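Local atomic coordinates of amidohydrolase (Staphylococcus aureus, PDB entry 3NUR), a protein that is a putative amidohydrolase with a TIM-barrel fold, probably a metal-dependent hydrolase of carbon-nitrogen bonds, seen here with a bound calcium ion. Residues A[313-316]-A[321-324]; A[252-257]-A[296-301]. All coordinates share one frame; numbering follows the deposited sequence.

Contact 1 (A[313-316]-A[321-324]). With CA (calcium ion), chain B.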
ATOM      1  N   TYR A 313       2.429  10.062  -4.326  1.00  8.41           N
ATOM      2  CA  TYR A 313       1.613  10.839  -3.400  1.00  7.96           C
ATOM      3  C   TYR A 313       0.438  10.012  -2.879  1.00  9.33           C
ATOM      4  O   TYR A 313       0.019   9.060  -3.535  1.00  9.31           O
ATOM      5  CB  TYR A 313       1.170  12.152  -4.070  1.00  8.90           C
ATOM      6  CG  TYR A 313       1.026  13.338  -3.140  1.00  9.83           C
ATOM      7  CD1 TYR A 313       1.863  13.494  -2.037  1.00 10.48           C
ATOM      8  CD2 TYR A 313       0.082  14.335  -3.391  1.00 10.76           C
ATOM      9  CE1 TYR A 313       1.768  14.614  -1.205  1.00  9.09           C
ATOM     10  CE2 TYR A 313      -0.023  15.459  -2.567  1.00 11.63           C
ATOM     11  CZ  TYR A 313       0.815  15.588  -1.471  1.00 15.08           C
ATOM     12  OH  TYR A 313       0.697  16.686  -0.649  1.00 13.75           O
ATOM     13  N   ALA A 314      -0.030  10.313  -1.671  1.00  7.25           N
ATOM     14  CA  ALA A 314      -1.124   9.560  -1.020  1.00  6.94           C
ATOM     15  C   ALA A 314      -1.623  10.341   0.178  1.00 11.85           C
ATOM     16  O   ALA A 314      -0.823  10.988   0.857  1.00 11.31           O
ATOM     17  CB  ALA A 314      -0.631   8.187  -0.566  1.00  7.40           C
ATOM     18  N   ALA A 315      -2.932  10.251   0.464  1.00  8.90           N
ATOM     19  CA  ALA A 315      -3.566  10.977   1.566  1.00  8.67           C
ATOM     20  C   ALA A 315      -4.078  10.094   2.701  1.00 10.96           C
ATOM     21  O   ALA A 315      -4.371  10.622   3.769  1.00  9.21           O
ATOM     22  CB  ALA A 315      -4.754  11.779   1.024  1.00  9.08           C
ATOM     23  N   ASP A 316      -4.284   8.788   2.446  1.00  8.75           N
ATOM     24  CA  ASP A 316      -4.929   7.856   3.406  1.00  7.86           C
ATOM     25  C   ASP A 316      -6.408   8.269   3.604  1.00 11.20           C
ATOM     26  O   ASP A 316      -7.012   8.039   4.664  1.00 11.13           O
ATOM     27  CB  ASP A 316      -4.159   7.733   4.748  1.00  9.22           C
ATOM     28  CG  ASP A 316      -4.405   6.418   5.455  1.00 12.12           C
ATOM     29  OD1 ASP A 316      -4.870   5.453   4.781  1.00 12.07           O
ATOM     30  OD2 ASP A 316      -4.222   6.363   6.711  1.00 14.75           O
ATOM     31  N   GLU A 321      -7.826  13.178   6.455  1.00 15.54           N
ATOM     32  CA  GLU A 321      -8.312  14.121   5.437  1.00 15.73           C
ATOM     33  C   GLU A 321      -7.349  15.322   5.523  1.00 19.47           C
ATOM     34  O   GLU A 321      -7.667  16.323   6.175  1.00 19.38           O
ATOM     35  CB  GLU A 321      -9.794  14.513   5.655  1.00 17.56           C
ATOM     36  CG  GLU A 321     -10.733  13.321   5.472  1.00 27.00           C
ATOM     37  CD  GLU A 321     -12.220  13.551   5.702  1.00 48.33           C
ATOM     38  OE1 GLU A 321     -12.745  14.594   5.251  1.00 40.98           O
ATOM     39  OE2 GLU A 321     -12.873  12.649   6.274  1.00 46.05           O
ATOM     40  N   PRO A 322      -6.116  15.185   4.964  1.00 15.52           N
ATOM     41  CA  PRO A 322      -5.114  16.253   5.143  1.00 15.09           C
ATOM     42  C   PRO A 322      -5.466  17.554   4.446  1.00 19.84           C
ATOM     43  O   PRO A 322      -5.573  17.609   3.219  1.00 19.27           O
ATOM     44  CB  PRO A 322      -3.797  15.615   4.666  1.00 16.67           C
ATOM     45  CG  PRO A 322      -4.195  14.495   3.805  1.00 21.54           C
ATOM     46  CD  PRO A 322      -5.569  14.050   4.185  1.00 17.16           C
ATOM     47  N   GLU A 323      -5.703  18.602   5.260  1.00 20.12           N
ATOM     48  CA  GLU A 323      -6.111  19.929   4.787  1.00 20.58           C
ATOM     49  C   GLU A 323      -5.051  20.625   3.922  1.00 22.26           C
ATOM     50  O   GLU A 323      -5.409  21.503   3.136  1.00 21.24           O
ATOM     51  CB  GLU A 323      -6.590  20.823   5.957  1.00 22.60           C
ATOM     52  CG  GLU A 323      -5.477  21.366   6.841  1.00 40.31           C
ATOM     53  CD  GLU A 323      -5.869  21.817   8.237  1.00 73.79           C
ATOM     54  OE1 GLU A 323      -6.661  21.107   8.900  1.00 68.33           O
ATOM     55  OE2 GLU A 323      -5.329  22.852   8.694  1.00 72.79           O
ATOM     56  N   LYS A 324      -3.769  20.209   4.047  1.00 16.64           N
ATOM     57  CA  LYS A 324      -2.631  20.773   3.296  1.00 16.39           C
ATOM     58  C   LYS A 324      -2.159  19.883   2.128  1.00 16.37           C
ATOM     59  O   LYS A 324      -1.123  20.170   1.511  1.00 14.29           O
ATOM     60  CB  LYS A 324      -1.457  21.058   4.249  1.00 19.64           C
ATOM     61  CG  LYS A 324      -1.675  22.300   5.123  1.00 38.93           C
ATOM     62  CD  LYS A 324      -0.526  22.502   6.112  1.00 52.09           C
ATOM     63  CE  LYS A 324       0.711  23.120   5.489  1.00 66.17           C
ATOM     64  NZ  LYS A 324       1.953  22.695   6.191  1.00 73.72           N
TER
HETATM   65 CA    CA B 358      -4.260   3.415   4.816  1.00  6.43          CA
HETATM   66  O   HOH W   1      -3.123   3.929   6.606  1.00 15.38           O
HETATM   67  O   HOH W   2      -5.703   2.609   6.354  1.00 19.12           O
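D316 OD1 binds the calcium ion at 2.1 Å, and the residue just before it, A315, carries the packing against P322. The aspartate is held by one oxygen: OD2 lies 3.5 Å from the calcium ion and instead takes a weak hydrogen bond from water 1, itself a ligand of the metal. With CG anti to the backbone N (chi1 -155°), the carboxylate reaches over to the ion, where E28, H30, H192 and two waters complete six ligand atoms. The A315 methyl packs on the CG-CD side of P322, CB to P322 CG at 3.9 Å, while P322 CD lies 3.7 Å from A315 O. No hydrogen bond joins the two segments. F81 of helix 75-84 touches both A315 and P322, and E29 OE2 accepts a hydrogen bond from A315 N, so the backbone leading into the metal ligand is tied to strand 24-31. Y313 OH is a long 4.5 Å from K324 O; its hydrogen bond goes to L325 O, the next residue. A metal-binding aspartate in a loop late in the barrel, completing a site begun by ligands on the first strand, is characteristic of amidohydrolase TIM barrels.

Contact 2 (A[252-257]-A[296-301])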
ATOM      1  N   GLY A 252       3.642   2.648   2.220  1.00  9.16           N
ATOM      2  CA  GLY A 252       3.246   3.946   2.733  1.00  7.52           C
ATOM      3  C   GLY A 252       4.000   4.365   3.967  1.00  8.92           C
ATOM      4  O   GLY A 252       5.069   3.828   4.268  1.00  9.19           O
ATOM      5  N   HIS A 253       3.452   5.361   4.676  1.00  5.80           N
ATOM      6  CA  HIS A 253       4.004   5.911   5.917  1.00  6.04           C
ATOM      7  C   HIS A 253       5.500   6.153   5.836  1.00  9.33           C
ATOM      8  O   HIS A 253       6.262   5.832   6.777  1.00  8.28           O
ATOM      9  CB  HIS A 253       3.568   5.044   7.115  1.00  7.39           C
ATOM     10  CG  HIS A 253       2.094   4.767   7.069  1.00 10.76           C
ATOM     11  ND1 HIS A 253       1.589   3.624   6.458  1.00 12.09           N
ATOM     12  CD2 HIS A 253       1.064   5.556   7.443  1.00 12.02           C
ATOM     13  CE1 HIS A 253       0.270   3.759   6.492  1.00 11.54           C
ATOM     14  NE2 HIS A 253      -0.090   4.891   7.097  1.00 12.17           N
ATOM     15  N   TRP A 254       5.916   6.783   4.707  1.00  7.41           N
ATOM     16  CA  TRP A 254       7.300   7.156   4.431  1.00  8.42           C
ATOM     17  C   TRP A 254       8.288   5.973   4.401  1.00 11.59           C
ATOM     18  O   TRP A 254       9.488   6.147   4.651  1.00 11.73           O
ATOM     19  CB  TRP A 254       7.759   8.279   5.404  1.00  7.72           C
ATOM     20  CG  TRP A 254       7.040   9.590   5.220  1.00  9.97           C
ATOM     21  CD1 TRP A 254       6.290  10.249   6.151  1.00 12.80           C
ATOM     22  CD2 TRP A 254       7.063  10.431   4.052  1.00  9.89           C
ATOM     23  NE1 TRP A 254       5.824  11.438   5.630  1.00 12.27           N
ATOM     24  CE2 TRP A 254       6.303  11.586   4.352  1.00 13.37           C
ATOM     25  CE3 TRP A 254       7.679  10.333   2.792  1.00 11.52           C
ATOM     26  CZ2 TRP A 254       6.138  12.633   3.438  1.00 12.57           C
ATOM     27  CZ3 TRP A 254       7.460  11.343   1.860  1.00 12.89           C
ATOM     28  CH2 TRP A 254       6.698  12.474   2.184  1.00 13.30           C
ATOM     29  N   GLY A 255       7.787   4.786   4.077  1.00  7.99           N
ATOM     30  CA  GLY A 255       8.641   3.603   4.005  1.00  7.16           C
ATOM     31  C   GLY A 255       8.585   2.674   5.194  1.00  9.62           C
ATOM     32  O   GLY A 255       9.377   1.722   5.258  1.00  9.91           O
ATOM     33  N   GLU A 256       7.639   2.914   6.150  1.00  7.50           N
ATOM     34  CA  GLU A 256       7.425   1.986   7.282  1.00  7.39           C
ATOM     35  C   GLU A 256       8.729   1.684   8.025  1.00  8.86           C
ATOM     36  O   GLU A 256       9.018   0.524   8.356  1.00  8.10           O
ATOM     37  CB  GLU A 256       6.759   0.685   6.758  1.00  7.90           C
ATOM     38  CG  GLU A 256       5.528   0.939   5.876  1.00  7.92           C
ATOM     39  CD  GLU A 256       4.265   1.449   6.553  1.00 12.78           C
ATOM     40  OE1 GLU A 256       4.313   1.786   7.757  1.00 11.83           O
ATOM     41  OE2 GLU A 256       3.203   1.459   5.886  1.00 11.27           O
ATOM     42  N   PHE A 257       9.483   2.763   8.301  1.00  7.65           N
ATOM     43  CA  PHE A 257      10.780   2.862   8.995  1.00  6.71           C
ATOM     44  C   PHE A 257      11.990   2.423   8.181  1.00  9.93           C
ATOM     45  O   PHE A 257      13.112   2.734   8.582  1.00  8.89           O
ATOM     46  CB  PHE A 257      10.790   2.072  10.305  1.00  8.15           C
ATOM     47  CG  PHE A 257       9.878   2.598  11.373  1.00  8.62           C
ATOM     48  CD1 PHE A 257      10.343   3.516  12.314  1.00 10.61           C
ATOM     49  CD2 PHE A 257       8.572   2.126  11.489  1.00 10.41           C
ATOM     50  CE1 PHE A 257       9.516   3.958  13.342  1.00 10.79           C
ATOM     51  CE2 PHE A 257       7.741   2.577  12.514  1.00 11.75           C
ATOM     52  CZ  PHE A 257       8.235   3.462  13.452  1.00 10.32           C
ATOM     53  N   LYS A 296       7.828  17.356   6.680  1.00  9.59           N
ATOM     54  CA  LYS A 296       9.075  17.578   5.938  1.00  8.93           C
ATOM     55  C   LYS A 296      10.284  16.692   6.339  1.00 11.68           C
ATOM     56  O   LYS A 296      10.981  16.220   5.434  1.00  9.83           O
ATOM     57  CB  LYS A 296       9.447  19.077   5.942  1.00 12.61           C
ATOM     58  CG  LYS A 296      10.582  19.431   4.998  1.00 19.00           C
ATOM     59  CD  LYS A 296      10.851  20.940   4.915  1.00 23.26           C
ATOM     60  CE  LYS A 296      12.022  21.280   4.007  1.00 27.06           C
ATOM     61  NZ  LYS A 296      13.334  20.801   4.559  1.00 25.03           N
ATOM     62  N   PRO A 297      10.623  16.491   7.635  1.00  8.80           N
ATOM     63  CA  PRO A 297      11.841  15.707   7.940  1.00  9.11           C
ATOM     64  C   PRO A 297      11.887  14.301   7.334  1.00 10.72           C
ATOM     65  O   PRO A 297      12.935  13.878   6.845  1.00 10.77           O
ATOM     66  CB  PRO A 297      11.894  15.712   9.473  1.00 11.40           C
ATOM     67  CG  PRO A 297      11.075  16.942   9.876  1.00 15.94           C
ATOM     68  CD  PRO A 297       9.970  16.975   8.874  1.00 11.08           C
ATOM     69  N   GLN A 298      10.742  13.609   7.294  1.00  8.67           N
ATOM     70  CA  GLN A 298      10.620  12.261   6.724  1.00  7.95           C
ATOM     71  C   GLN A 298      10.725  12.347   5.205  1.00 10.34           C
ATOM     72  O   GLN A 298      11.409  11.524   4.604  1.00  9.46           O
ATOM     73  CB  GLN A 298       9.298  11.596   7.151  1.00 10.08           C
ATOM     74  CG  GLN A 298       9.276  11.173   8.634  1.00 14.46           C
ATOM     75  CD  GLN A 298       9.091  12.322   9.600  1.00 17.15           C
ATOM     76  OE1 GLN A 298       8.598  13.403   9.239  1.00 12.29           O
ATOM     77  NE2 GLN A 298       9.595  12.164  10.825  1.00 15.10           N
ATOM     78  N   PHE A 299      10.109  13.379   4.588  1.00  7.84           N
ATOM     79  CA  PHE A 299      10.238  13.574   3.130  1.00  8.02           C
ATOM     80  C   PHE A 299      11.715  13.730   2.767  1.00 11.35           C
ATOM     81  O   PHE A 299      12.194  13.053   1.854  1.00 10.08           O
ATOM     82  CB  PHE A 299       9.453  14.810   2.632  1.00  9.19           C
ATOM     83  CG  PHE A 299       9.792  15.106   1.190  1.00 10.72           C
ATOM     84  CD1 PHE A 299       9.208  14.377   0.157  1.00 14.14           C
ATOM     85  CD2 PHE A 299      10.760  16.059   0.866  1.00 13.34           C
ATOM     86  CE1 PHE A 299       9.598  14.584  -1.170  1.00 16.09           C
ATOM     87  CE2 PHE A 299      11.146  16.266  -0.458  1.00 16.00           C
ATOM     88  CZ  PHE A 299      10.550  15.537  -1.467  1.00 14.49           C
ATOM     89  N   ASP A 300      12.443  14.610   3.494  1.00 10.73           N
ATOM     90  CA  ASP A 300      13.873  14.833   3.217  1.00 10.49           C
ATOM     91  C   ASP A 300      14.692  13.551   3.324  1.00 12.27           C
ATOM     92  O   ASP A 300      15.544  13.312   2.468  1.00 10.49           O
ATOM     93  CB  ASP A 300      14.455  15.914   4.136  1.00 11.12           C
ATOM     94  CG  ASP A 300      13.870  17.302   3.928  1.00 19.10           C
ATOM     95  OD1 ASP A 300      13.233  17.532   2.872  1.00 18.15           O
ATOM     96  OD2 ASP A 300      13.998  18.139   4.839  1.00 20.94           O
ATOM     97  N   LEU A 301      14.421  12.721   4.351  1.00 10.02           N
ATOM     98  CA  LEU A 301      15.141  11.450   4.511  1.00 10.36           C
ATOM     99  C   LEU A 301      14.889  10.518   3.319  1.00 11.55           C
ATOM    100  O   LEU A 301      15.829   9.955   2.753  1.00 11.27           O
ATOM    101  CB  LEU A 301      14.694  10.766   5.817  1.00 11.33           C
ATOM    102  CG  LEU A 301      15.280   9.355   6.075  1.00 18.04           C
ATOM    103  CD1 LEU A 301      16.718   9.445   6.545  1.00 17.89           C
ATOM    104  CD2 LEU A 301      14.451   8.613   7.113  1.00 20.90           C
TER
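The W254 indole lies flat against the first turn of helix 296-306, with Q298 CB over its five-membered ring. This is a CH-pi contact: the methylene carbon is 3.6 Å from the ring centroid and 18° off the normal. Farther along the same face the helix backbone comes down at F299, whose N sits 4.0 Å above the indole plane near its centre. At the far end W254 CH2 meets F299 CB at 3.6 Å and faces the edge of the phenyl ring, lying near its plane. The indole gets there with CG beside the backbone N (chi1 -66°), pointing out of a turn in which residues 253 to 257 all have positive phi, a left-handed course. Within that turn H253 ND1 gives a hydrogen bond to E256 OE2 of 2.8 Å at 163°, arriving from above the carboxylate plane; H225 ND1 holds the other oxygen. Q298 bends at chi2, carrying its amide away from the indole, and OE1 bonds to T295 OG1. On the helix itself K296 NZ and D300 OD2 form a salt bridge one turn apart. No hydrogen bond crosses between the segments, so the direct contact is apolar and CH-pi packing on a buried indole face, while the bond from W254 NE1 to M293 O, outside the segments, fixes the indole edge.

Along the chain, contact 2 comes first. It joins the loop after strand 249-251 to the start of helix 296-306 and closes a long excursion that includes helices 262-268 and 278-284 and strand 286-288. Contact 1 opens only after that helix and closes a short loop of four intervening residues just ahead of helix 325-328. The two are therefore in series, neither nested nor crossing. The centres of contacts 1 and 2 are 14 Å apart, and they do not touch. P290, in the loop between strand 286-288 and helix 296-306 and so inside the span contact 2 closes, meets both W254 and Y313. Segment 313-316 carries D316 of the metal site and is bonded to strand 24-31.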